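Side-chain contacts in histidine acid phosphatase (Hafnia alvei, PDB 4ARU), which belongs to branch 2 of the histidine phosphatase superfamily, enzymes named for a histidine in their active site: residues V355-T358 with L359-H363; P324-D328 with N329-G333; G53-L56 with I57-G61. All coordinates share one frame; numbering follows the deposited sequence. Where two conformers were deposited one is given.

Contact 1 of 3, residues V355-T358 with L359-H363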
loop_
_atom_site.group_PDB
_atom_site.type_symbol
_atom_site.label_atom_id
_atom_site.label_comp_id
_atom_site.label_asym_id
_atom_site.label_seq_id
_atom_site.Cartn_x
_atom_site.Cartn_y
_atom_site.Cartn_z
ATOM N N VAL A 355 4.319 -5.735 -6.994
ATOM C CA VAL A 355 5.790 -5.798 -7.122
ATOM C C VAL A 355 6.394 -5.217 -5.851
ATOM O O VAL A 355 5.910 -4.198 -5.344
ATOM C CB VAL A 355 6.248 -5.004 -8.358
ATOM C CG1 VAL A 355 7.772 -5.018 -8.521
ATOM C CG2 VAL A 355 5.607 -5.587 -9.613
ATOM N N TYR A 356 7.367 -5.906 -5.296
ATOM C CA TYR A 356 7.831 -5.632 -3.925
ATOM C C TYR A 356 9.183 -6.199 -3.623
ATOM O O TYR A 356 9.645 -7.107 -4.293
ATOM C CB TYR A 356 6.810 -6.215 -2.942
ATOM C CG TYR A 356 6.802 -7.724 -3.007
ATOM C CD1 TYR A 356 6.134 -8.406 -4.015
ATOM C CD2 TYR A 356 7.533 -8.508 -2.079
ATOM C CE1 TYR A 356 6.119 -9.773 -4.065
ATOM C CE2 TYR A 356 7.568 -9.869 -2.162
ATOM C CZ TYR A 356 6.876 -10.504 -3.194
ATOM O OH TYR A 356 6.919 -11.863 -3.284
ATOM N N GLN A 357 9.810 -5.620 -2.603
ATOM C CA GLN A 357 10.964 -6.197 -1.989
ATOM C C GLN A 357 10.546 -7.178 -0.895
ATOM O O GLN A 357 9.696 -6.865 -0.052
ATOM C CB GLN A 357 11.837 -5.107 -1.401
ATOM C CG GLN A 357 12.607 -4.340 -2.470
ATOM C CD GLN A 357 12.758 -2.864 -2.170
ATOM O OE1 GLN A 357 11.756 -2.153 -1.962
ATOM N NE2 GLN A 357 13.969 -2.367 -2.313
ATOM N N THR A 358 11.168 -8.341 -0.920
ATOM C CA THR A 358 11.048 -9.286 0.182
ATOM C C THR A 358 11.577 -8.681 1.453
ATOM O O THR A 358 12.298 -7.673 1.458
ATOM C CB THR A 358 11.765 -10.609 -0.077
ATOM O OG1 THR A 358 13.179 -10.391 -0.079
ATOM C CG2 THR A 358 11.346 -11.267 -1.353
ATOM N N LEU A 359 11.212 -9.265 2.577
ATOM C CA LEU A 359 11.722 -8.800 3.843
ATOM C C LEU A 359 13.262 -8.803 3.883
ATOM O O LEU A 359 13.875 -7.832 4.362
ATOM C CB LEU A 359 11.135 -9.603 5.032
ATOM C CG LEU A 359 11.310 -8.943 6.415
ATOM C CD1 LEU A 359 10.787 -7.520 6.497
ATOM C CD2 LEU A 359 10.669 -9.874 7.464
ATOM N N ALA A 360 13.846 -9.857 3.317
ATOM C CA ALA A 360 15.307 -9.974 3.203
ATOM C C ALA A 360 15.888 -8.888 2.275
ATOM O O ALA A 360 16.955 -8.330 2.561
ATOM C CB ALA A 360 15.694 -11.329 2.679
ATOM N N GLN A 361 15.209 -8.636 1.151
ATOM C CA GLN A 361 15.700 -7.626 0.224
ATOM C C GLN A 361 15.727 -6.262 0.869
ATOM O O GLN A 361 16.635 -5.439 0.575
ATOM C CB GLN A 361 14.873 -7.599 -1.045
ATOM C CG GLN A 361 15.206 -8.771 -1.964
ATOM C CD GLN A 361 14.254 -8.916 -3.140
ATOM O OE1 GLN A 361 13.082 -8.605 -3.065
ATOM N NE2 GLN A 361 14.784 -9.408 -4.279
ATOM N N LEU A 362 14.738 -5.968 1.705
ATOM C CA LEU A 362 14.722 -4.735 2.454
ATOM C C LEU A 362 15.861 -4.724 3.483
ATOM O O LEU A 362 16.648 -3.775 3.584
ATOM C CB LEU A 362 13.381 -4.522 3.174
ATOM C CG LEU A 362 12.185 -4.305 2.280
ATOM C CD1 LEU A 362 10.888 -4.424 3.095
ATOM C CD2 LEU A 362 12.196 -2.987 1.497
ATOM N N HIS A 363 15.939 -5.769 4.298
ATOM C CA HIS A 363 16.898 -5.821 5.378
ATOM C C HIS A 363 18.359 -5.782 4.898
ATOM O O HIS A 363 19.208 -5.141 5.515
ATOM C CB HIS A 363 16.679 -7.100 6.184
ATOM C CG HIS A 363 17.500 -7.211 7.428
ATOM N ND1 HIS A 363 17.361 -6.381 8.528
ATOM C CD2 HIS A 363 18.434 -8.114 7.765
ATOM C CE1 HIS A 363 18.216 -6.752 9.465
ATOM N NE2 HIS A 363 18.889 -7.798 9.023
HETATM O O HOH W 1 16.139 -4.244 -2.142
#
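Thr-358 meets Gln-361 and Leu-362 where the chain leaves the strand ending at Tyr-356 and winds into the short helix 359-363, whose first i to i+4 bond runs from Leu-362 N to Thr-358 O at 3.0 Å. Thr-358 and Gln-361 then trade bonds between side chain and backbone. OG1 of Thr-358 accepts from Gln-361 N at 3.0 Å, and in return Gln-361 OE1 accepts from Thr-358 N at 2.9 Å. This second bond is fairly straight (164° at the hydrogen), with the donor tilted slightly from the amide plane of the glutamine. The torsions fit the exchange. With chi1 at 69°, the threonine hydroxyl sits between its own N and carbonyl carbon and reaches forward over the first turn; the glutamine, CG beside its backbone N and the chain extended at chi2 (171°), reaches back. The two side chains run obliquely past one another, CG of Gln-361 lying 3.2 Å from Thr-358 OG1. The other end of that amide is held too, NE2 donating to Pro-373 O.

Gln-357 and Leu-362 pack methyl against chain and amide, crossing at about a right angle: CD2 of Leu-362 lies 3.6 Å from Gln-357 CB and equally close to the amide oxygen OE1. NE2 of Gln-357 donates to Leu-56 O in helix 51-70 and also to a water, 2.9 Å from NE2, that in turn donates a hydrogen bond to Gln-361 O. The amide is thereby tied to both helices. Leu-362 itself packs on Leu-56, and Leu-359 turns to helix 213-229. With Thr-358 as N-cap and Gln-361 at N3, this is a capping box at the start of helix 359-363.

Contact 2 of 3, residues P324-D328 with N329-G333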
loop_
_atom_site.group_PDB
_atom_site.type_symbol
_atom_site.label_atom_id
_atom_site.label_comp_id
_atom_site.label_asym_id
_atom_site.label_seq_id
_atom_site.Cartn_x
_atom_site.Cartn_y
_atom_site.Cartn_z
ATOM N N PRO A 324 5.257 -13.990 -1.452
ATOM C CA PRO A 324 6.370 -14.835 -1.004
ATOM C C PRO A 324 7.528 -14.002 -0.449
ATOM O O PRO A 324 7.934 -13.022 -1.052
ATOM C CB PRO A 324 6.801 -15.573 -2.285
ATOM C CG PRO A 324 5.534 -15.647 -3.039
ATOM C CD PRO A 324 4.815 -14.342 -2.817
ATOM N N GLY A 325 7.996 -14.375 0.725
ATOM C CA GLY A 325 9.111 -13.692 1.361
ATOM C C GLY A 325 8.826 -12.370 2.014
ATOM O O GLY A 325 9.712 -11.721 2.532
ATOM N N GLN A 326 7.556 -12.002 2.066
ATOM C CA GLN A 326 7.169 -10.672 2.586
ATOM C C GLN A 326 5.864 -10.799 3.378
ATOM O O GLN A 326 4.773 -10.847 2.774
ATOM C CB GLN A 326 7.055 -9.706 1.416
ATOM C CG GLN A 326 6.560 -8.313 1.774
ATOM C CD GLN A 326 7.335 -7.713 2.928
ATOM O OE1 GLN A 326 6.895 -7.739 4.080
ATOM N NE2 GLN A 326 8.490 -7.136 2.629
ATOM N N PRO A 327 5.955 -10.813 4.698
ATOM C CA PRO A 327 4.769 -11.005 5.513
ATOM C C PRO A 327 3.746 -9.867 5.487
ATOM O O PRO A 327 2.576 -10.152 5.729
ATOM C CB PRO A 327 5.322 -11.225 6.907
ATOM C CG PRO A 327 6.648 -10.662 6.934
ATOM C CD PRO A 327 7.170 -10.671 5.523
ATOM N N ASP A 328 4.148 -8.657 5.179
ATOM C CA ASP A 328 3.192 -7.545 5.049
ATOM C C ASP A 328 2.588 -7.565 3.626
ATOM O O ASP A 328 3.335 -7.548 2.648
ATOM C CB ASP A 328 3.975 -6.249 5.275
ATOM C CG ASP A 328 3.095 -4.981 5.300
ATOM O OD1 ASP A 328 1.857 -5.057 5.034
ATOM O OD2 ASP A 328 3.677 -3.903 5.588
ATOM N N ASN A 329 1.274 -7.619 3.476
ATOM C CA ASN A 329 0.649 -7.589 2.146
ATOM C C ASN A 329 0.823 -6.271 1.437
ATOM O O ASN A 329 0.665 -6.229 0.237
ATOM C CB ASN A 329 -0.869 -7.869 2.200
ATOM C CG ASN A 329 -1.204 -9.290 2.618
ATOM O OD1 ASN A 329 -0.362 -10.169 2.566
ATOM N ND2 ASN A 329 -2.419 -9.498 3.097
ATOM N N THR A 330 1.125 -5.218 2.191
ATOM C CA THR A 330 1.290 -3.856 1.645
ATOM C C THR A 330 2.617 -3.302 2.149
ATOM O O THR A 330 2.649 -2.335 2.917
ATOM C CB THR A 330 0.094 -2.941 2.001
ATOM O OG1 THR A 330 -0.187 -3.023 3.399
ATOM C CG2 THR A 330 -1.179 -3.344 1.203
ATOM N N PRO A 331 3.753 -3.875 1.732
ATOM C CA PRO A 331 5.019 -3.523 2.303
ATOM C C PRO A 331 5.581 -2.177 1.825
ATOM O O PRO A 331 5.129 -1.640 0.834
ATOM C CB PRO A 331 5.915 -4.679 1.843
ATOM C CG PRO A 331 5.392 -4.959 0.488
ATOM C CD PRO A 331 3.914 -4.930 0.697
ATOM N N PRO A 332 6.544 -1.625 2.537
ATOM C CA PRO A 332 7.146 -0.343 2.128
ATOM C C PRO A 332 7.747 -0.470 0.737
ATOM O O PRO A 332 8.521 -1.413 0.441
ATOM C CB PRO A 332 8.252 -0.110 3.157
ATOM C CG PRO A 332 8.027 -1.068 4.280
ATOM C CD PRO A 332 7.224 -2.208 3.722
ATOM N N GLY A 333 7.392 0.486 -0.111
ATOM C CA GLY A 333 7.772 0.479 -1.496
ATOM C C GLY A 333 7.079 -0.548 -2.379
ATOM O O GLY A 333 7.349 -0.625 -3.582
HETATM O O HOH W 2 2.050 -11.328 2.214
#
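Pro-331 lies against the side chain of Gln-326, and this is the tight half of a turn in the loop between helix 307-317 and strand 335-342. CB of the proline sits 3.5 Å from Gln-326 CD and almost as near NE2, while its CG approaches the glutamine CG. The glutamine gets there by bending at chi2 (51°), which folds its amide back toward the chain that follows. OE1 takes the N-H of Asp-328 at 3.1 Å, in the carbonyl plane and on a lone pair; NE2 donates to Gln-357 O. With both ends bonded the amide is held in place, one face against Pro-331 CB.

Asp-328 holds the next step. Its CG is anti to the backbone N (chi1 -175°), and OD1 accepts from Thr-330 N at 2.9 Å. That donor stands well above the carboxylate plane, 61° out of it. Pro-331 also packs on the main chain here, its CD 3.3 Å from Asp-328 O.

The looser side is the side chain of Asn-329, a partly exposed residue. Across the contact its CB meets the Asp-328 carbonyl carbon. A water lies 2.7 Å from Asn-329 OD1 and also within bonding reach of Gln-326 O, though it has more acceptors around it than protons to give.

The second carboxylate oxygen of Asp-328, OD2, has a like charge, Glu-222 OE1, close by and a long, weak ion pair to Arg-18 NH1, which also donates to Thr-330 O, so the loop brings acid and base together.

Contact 3 of 3, residues G53-L56 with I57-G61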
loop_
_atom_site.group_PDB
_atom_site.type_symbol
_atom_site.label_atom_id
_atom_site.label_comp_id
_atom_site.label_asym_id
_atom_site.label_seq_id
_atom_site.Cartn_x
_atom_site.Cartn_y
_atom_site.Cartn_z
ATOM N N GLY A 53 15.235 4.353 3.606
ATOM C CA GLY A 53 13.996 4.176 2.892
ATOM C C GLY A 53 14.084 4.743 1.480
ATOM O O GLY A 53 13.594 4.156 0.501
ATOM N N GLU A 54 14.659 5.941 1.379
ATOM C CA GLU A 54 14.853 6.527 0.061
ATOM C C GLU A 54 15.720 5.676 -0.820
ATOM O O GLU A 54 15.423 5.449 -2.009
ATOM C CB GLU A 54 15.426 7.936 0.210
ATOM C CG GLU A 54 14.469 8.932 0.814
ATOM C CD GLU A 54 15.157 10.252 1.158
ATOM O OE1 GLU A 54 15.858 10.352 2.178
ATOM O OE2 GLU A 54 15.019 11.230 0.381
ATOM N N HIS A 55 16.818 5.195 -0.271
ATOM C CA HIS A 55 17.734 4.307 -1.016
ATOM C C HIS A 55 16.992 3.067 -1.522
ATOM O O HIS A 55 17.098 2.668 -2.670
ATOM C CB HIS A 55 18.931 3.938 -0.167
ATOM C CG HIS A 55 19.835 2.951 -0.825
ATOM N ND1 HIS A 55 20.492 3.201 -2.018
ATOM C CD2 HIS A 55 20.116 1.670 -0.500
ATOM C CE1 HIS A 55 21.181 2.121 -2.361
ATOM N NE2 HIS A 55 20.979 1.189 -1.451
ATOM N N LEU A 56 16.224 2.469 -0.636
ATOM C CA LEU A 56 15.457 1.282 -0.980
ATOM C C LEU A 56 14.454 1.545 -2.076
ATOM O O LEU A 56 14.257 0.675 -2.928
ATOM C CB LEU A 56 14.818 0.666 0.292
ATOM C CG LEU A 56 15.774 -0.021 1.275
ATOM C CD1 LEU A 56 15.097 -0.245 2.600
ATOM C CD2 LEU A 56 16.285 -1.334 0.709
ATOM N N ILE A 57 13.788 2.703 -2.077
ATOM C CA ILE A 57 12.914 3.072 -3.177
ATOM C C ILE A 57 13.704 3.253 -4.450
ATOM O O ILE A 57 13.241 2.815 -5.521
ATOM C CB ILE A 57 12.121 4.341 -2.854
ATOM C CG1 ILE A 57 11.150 4.104 -1.722
ATOM C CG2 ILE A 57 11.387 4.860 -4.102
ATOM C CD1 ILE A 57 10.020 3.115 -1.989
ATOM N N SER A 58 14.881 3.888 -4.381
ATOM C CA SER A 58 15.695 4.035 -5.598
ATOM C C SER A 58 16.090 2.671 -6.176
ATOM O O SER A 58 16.140 2.532 -7.392
ATOM C CB SER A 58 16.927 4.899 -5.343
ATOM O OG SER A 58 17.949 4.186 -4.677
ATOM N N LEU A 59 16.312 1.671 -5.308
ATOM C CA LEU A 59 16.643 0.319 -5.813
ATOM C C LEU A 59 15.430 -0.200 -6.626
ATOM O O LEU A 59 15.603 -0.797 -7.709
ATOM C CB LEU A 59 17.027 -0.659 -4.674
ATOM C CG LEU A 59 18.311 -0.330 -3.959
ATOM C CD1 LEU A 59 18.535 -1.352 -2.830
ATOM C CD2 LEU A 59 19.520 -0.302 -4.883
ATOM N N MET A 60 14.222 -0.007 -6.132
ATOM C CA MET A 60 13.007 -0.333 -6.894
ATOM C C MET A 60 12.938 0.432 -8.214
ATOM O O MET A 60 12.611 -0.154 -9.248
ATOM C CB MET A 60 11.732 -0.111 -6.080
ATOM C CG MET A 60 11.570 -1.102 -4.948
ATOM S SD MET A 60 11.035 -2.728 -5.519
ATOM C CE MET A 60 9.288 -2.477 -5.841
ATOM N N GLY A 61 13.248 1.731 -8.186
ATOM C CA GLY A 61 13.289 2.525 -9.431
ATOM C C GLY A 61 14.212 1.897 -10.458
ATOM O O GLY A 61 13.871 1.833 -11.638
#
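Leu-59 lies one turn beyond His-55 on helix 51-70 and packs its branched end against the imidazole. From the base outward, CB is 3.5 Å from Leu-56 O; CG, placed beside the backbone N by chi1 of -67°, sits over one face of the ring, 4.2 Å from the His-55 centroid and displaced toward the rim in a CH-pi contact. The branches then divide: CD1 reaches His-55 NE2 at 3.8 Å and also meets Leu-56 CD2, whereas CD2 lies 3.9 Å from His-55 CE1.

The His-55 carbonyl oxygen has two donors. It accepts from Leu-59 N at 2.9 Å, in the carbonyl plane, and from Ser-58 OG at 2.7 Å, whose bond makes a much sharper angle at the oxygen (123°). In one of the two deposited conformers of Ser-58, chi1 of 78° turns the hydroxyl back along the helix to that oxygen. On another flank, Ile-57 CG1 passes 3.3 Å from Gly-53 O, and Ile-57 packs on helix 93-106.

In that conformer Ser-58 satisfies its hydroxyl within its own helix, while His-55, on the exposed side, meets the leucine through the pi face of its ring.

Along the chain the order is contact 3, contact 2, contact 1. Contact 1 lies nearest both others: its centre is about 7 Å from that of contact 2 and about 11 Å from that of contact 3, while the centres of contacts 2 and 3 are about 15 Å apart. Strand 348-356 of the mixed sheet runs into contact 1; strand 335-342, its antiparallel neighbour, follows the loop of contact 2, and helix 51-70 carries contact 3. Tyr-356 OH to Pro-324 O and Leu-359 N to Gly-325 O join contacts 1 and 2, Gln-357 joins contact 1 to contact 3, and Gly-333 packs on Ile-57. Loop, strand end and helix are thus fastened together beside the central sheet.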